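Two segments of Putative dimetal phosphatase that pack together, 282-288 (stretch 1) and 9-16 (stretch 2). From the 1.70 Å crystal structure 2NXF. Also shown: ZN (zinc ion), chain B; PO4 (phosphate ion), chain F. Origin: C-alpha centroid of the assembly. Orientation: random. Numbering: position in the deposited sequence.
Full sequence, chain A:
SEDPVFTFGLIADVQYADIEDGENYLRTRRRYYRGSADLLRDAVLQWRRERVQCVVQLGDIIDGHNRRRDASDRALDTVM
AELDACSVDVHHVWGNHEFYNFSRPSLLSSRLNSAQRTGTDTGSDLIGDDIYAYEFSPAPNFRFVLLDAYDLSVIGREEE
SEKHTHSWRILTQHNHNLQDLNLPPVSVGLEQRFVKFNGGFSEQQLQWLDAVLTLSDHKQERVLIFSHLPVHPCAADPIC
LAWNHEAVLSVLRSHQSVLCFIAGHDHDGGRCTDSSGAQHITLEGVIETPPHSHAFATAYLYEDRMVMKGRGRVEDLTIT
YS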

# COMPACT_ATOMS: atom_id res chain seq x y z
N THR A 282 3.12 -8.97 0.39
CA THR A 282 1.81 -8.38 0.61
C THR A 282 1.47 -8.57 2.08
O THR A 282 1.30 -9.69 2.54
CB THR A 282 0.73 -9.03 -0.29
OG1 THR A 282 1.16 -8.95 -1.66
CG2 THR A 282 -0.65 -8.32 -0.14
N LEU A 283 1.41 -7.47 2.82
CA LEU A 283 1.21 -7.53 4.25
C LEU A 283 -0.22 -7.89 4.62
O LEU A 283 -1.18 -7.34 4.06
CB LEU A 283 1.54 -6.17 4.88
CG LEU A 283 3.01 -5.77 4.87
CD1 LEU A 283 3.12 -4.31 5.31
CD2 LEU A 283 3.82 -6.70 5.81
N GLU A 284 -0.34 -8.84 5.54
CA GLU A 284 -1.63 -9.20 6.15
C GLU A 284 -2.29 -7.96 6.74
O GLU A 284 -1.59 -7.10 7.29
CB GLU A 284 -1.42 -10.25 7.24
CG GLU A 284 -1.04 -11.66 6.69
CD GLU A 284 0.42 -11.83 6.25
OE1 GLU A 284 1.27 -10.94 6.43
OE2 GLU A 284 0.74 -12.91 5.69
N GLY A 285 -3.62 -7.87 6.64
CA GLY A 285 -4.30 -6.62 7.01
C GLY A 285 -4.76 -6.61 8.45
O GLY A 285 -5.34 -7.59 8.96
N VAL A 286 -4.51 -5.49 9.12
CA VAL A 286 -4.92 -5.32 10.51
C VAL A 286 -6.43 -5.46 10.68
O VAL A 286 -6.91 -6.08 11.66
CB VAL A 286 -4.47 -3.91 11.02
CG1 VAL A 286 -5.19 -3.54 12.33
CG2 VAL A 286 -2.95 -3.87 11.20
N ILE A 287 -7.18 -4.93 9.73
CA ILE A 287 -8.65 -4.94 9.87
C ILE A 287 -9.25 -6.34 10.00
O ILE A 287 -10.25 -6.51 10.68
CB ILE A 287 -9.34 -4.14 8.74
CG1 ILE A 287 -10.85 -4.00 8.98
CG2 ILE A 287 -9.05 -4.75 7.36
CD1 ILE A 287 -11.21 -3.23 10.26
N GLU A 288 -8.63 -7.35 9.37
CA GLU A 288 -9.20 -8.71 9.47
C GLU A 288 -8.51 -9.55 10.54
O GLU A 288 -8.71 -10.76 10.59
CB GLU A 288 -9.22 -9.39 8.11
CG GLU A 288 -10.30 -8.76 7.22
CD GLU A 288 -10.36 -9.30 5.81
OE1 GLU A 288 -9.71 -10.32 5.52
OE2 GLU A 288 -11.09 -8.68 5.00
ZN ZN B . -8.08 -2.79 2.97
P PO4 F . -10.68 -3.43 0.99
O1 PO4 F . -10.48 -4.89 0.65
O2 PO4 F . -12.16 -3.13 1.04
O3 PO4 F . -10.17 -3.10 2.38
O4 PO4 F . -9.97 -2.55 0.01
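Stretch 2, residues 9-16: GLIADVQY

The contact is unusual in that stretch 2 lies against stretch 1 and also holds a metal: Asp13 and Gln15 bind the zinc ion, while the backbone carbonyls of Ala12 and Asp13 accept hydrogen bonds from Val286 N and Ile287 N. Asp13 OD1 is 2.1 Å from ZN and Gln15 OE1 is 2.0 Å from ZN. Phosphate O3 lies 2.2 Å from ZN and water 3 lies 2.1 Å from it. Two further ligands come from elsewhere in the structure. Gln15 NE2 also gives a weak hydrogen bond to phosphate O3, at 2.9 Å.

Stretch 2 begins as the end of a strand, residues 9-11, and continues as loop. Leu10, Ile11 and Ala12 are extended, with phi/psi near -136/138, -156/151 and -136/143. At Asp13 phi turns positive, 59/50. Val14 returns to negative phi, -58/-51, and Gln15 is positive again, 54/42. The chain therefore bends sharply where it meets the metal. Tyr16 leaves the contact and points away.

The touching parts, 283 to 287 and 10 to 15, run in roughly the same direction, 30° apart. Gly285 is in register with Asp13 and Val286 with Val14; in both pairs the CA atoms are 4.9 Å apart. Stretch 1 is extended from Leu283 to Gly285, then turns at Val286 (-59/-40) and Ile287 (-58/-32). A weak backbone hydrogen bond from Glu288 N to Gly285 O, 3.3 Å, spans this turn.

Two direct hydrogen bonds join the backbones. Val286 N donates to Ala12 O at 3.0 Å, and the N-H...O angle, 179°, is almost straight. Ile287 N donates to Asp13 O at 2.9 Å, with an angle of 143°. Successive amides thus meet successive carbonyls. Before this pair, a water bridges the chains. Water 1 accepts from Ala12 N at 2.9 Å and donates to Glu284 O at 2.9 Å.

Apolar side chains pack beside these hydrogen bonds. Leu283 points toward stretch 2. Leu283 CD1 is 4.0 Å from Leu10 CB, and Leu283 CB is 3.8 Å from Ala12 CB. Ala12 also points toward stretch 1, so these two CB atoms face each other. Val286, rotamer t, puts CG2 3.5 Å from Ile11 CG1. The CA-to-CB bond of Ile11 points away, but the end of its side chain comes nearer. Val286 CB also lies 3.8 Å from Val14 CA, so it rests on the backbone of Val14, whose side chain points away.

Ile287 covers the bend near the metal. Ile287 CB is 3.7 Å from Gln15 CB, and Ile287 CD1 is 3.5 Å from Gln15 O. Both residues point toward the opposing stretch.

Gly285 passes close to Asp13: Gly285 CA is 4.0 Å from Asp13 CB and 3.7 Å from Ala12 O. A CB on Gly285 would come within 3.3 Å of Asp13 CB, which is tight. The two stretches together bury 463 Å².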

# COMPACT_ATOMS: atom_id res chain seq x y z
N GLY A 9 9.20 0.59 10.79
CA GLY A 9 7.95 -0.18 11.00
C GLY A 9 7.13 -0.32 9.73
O GLY A 9 7.20 0.53 8.85
N LEU A 10 6.32 -1.38 9.64
CA LEU A 10 5.41 -1.62 8.50
C LEU A 10 4.06 -2.09 9.01
O LEU A 10 4.00 -2.95 9.89
CB LEU A 10 5.95 -2.76 7.62
CG LEU A 10 7.18 -2.45 6.80
CD1 LEU A 10 7.83 -3.75 6.33
CD2 LEU A 10 6.77 -1.57 5.61
N ILE A 11 2.98 -1.57 8.41
CA ILE A 11 1.64 -2.00 8.81
C ILE A 11 0.70 -1.73 7.63
O ILE A 11 0.97 -0.83 6.83
CB ILE A 11 1.17 -1.29 10.10
CG1 ILE A 11 0.03 -2.06 10.80
CG2 ILE A 11 0.84 0.20 9.84
CD1 ILE A 11 -0.21 -1.62 12.28
N ALA A 12 -0.36 -2.53 7.50
CA ALA A 12 -1.29 -2.37 6.37
C ALA A 12 -2.73 -2.46 6.83
O ALA A 12 -3.06 -3.25 7.72
CB ALA A 12 -1.03 -3.45 5.33
N ASP A 13 -3.58 -1.64 6.20
CA ASP A 13 -5.05 -1.86 6.22
C ASP A 13 -5.59 -1.84 7.65
O ASP A 13 -6.33 -2.75 8.06
CB ASP A 13 -5.44 -3.15 5.47
CG ASP A 13 -5.14 -3.05 3.96
OD1 ASP A 13 -6.03 -2.68 3.21
OD2 ASP A 13 -3.98 -3.25 3.57
N VAL A 14 -5.22 -0.80 8.39
CA VAL A 14 -5.79 -0.58 9.74
C VAL A 14 -7.32 -0.46 9.62
O VAL A 14 -8.08 -1.15 10.32
CB VAL A 14 -5.17 0.68 10.41
CG1 VAL A 14 -5.85 0.98 11.77
CG2 VAL A 14 -3.65 0.52 10.59
N GLN A 15 -7.78 0.40 8.71
CA GLN A 15 -9.21 0.52 8.37
C GLN A 15 -10.09 0.78 9.59
O GLN A 15 -11.16 0.20 9.72
CB GLN A 15 -9.71 -0.68 7.54
CG GLN A 15 -9.74 -0.31 6.07
CD GLN A 15 -9.85 -1.48 5.13
OE1 GLN A 15 -8.83 -1.99 4.63
NE2 GLN A 15 -11.07 -1.92 4.88
N TYR A 16 -9.60 1.64 10.47
CA TYR A 16 -10.32 1.99 11.70
C TYR A 16 -11.68 2.61 11.40
O TYR A 16 -11.82 3.37 10.45
CB TYR A 16 -9.48 2.97 12.55
CG TYR A 16 -10.27 3.50 13.71
CD1 TYR A 16 -10.56 2.67 14.80
CD2 TYR A 16 -10.80 4.79 13.70
CE1 TYR A 16 -11.32 3.14 15.88
CE2 TYR A 16 -11.56 5.26 14.76
CZ TYR A 16 -11.82 4.43 15.85
OH TYR A 16 -12.58 4.86 16.91
O HOH W 1 -0.13 -5.09 8.74
O HOH W 2 -3.65 -6.08 3.95
O HOH W 3 -7.76 -3.54 0.98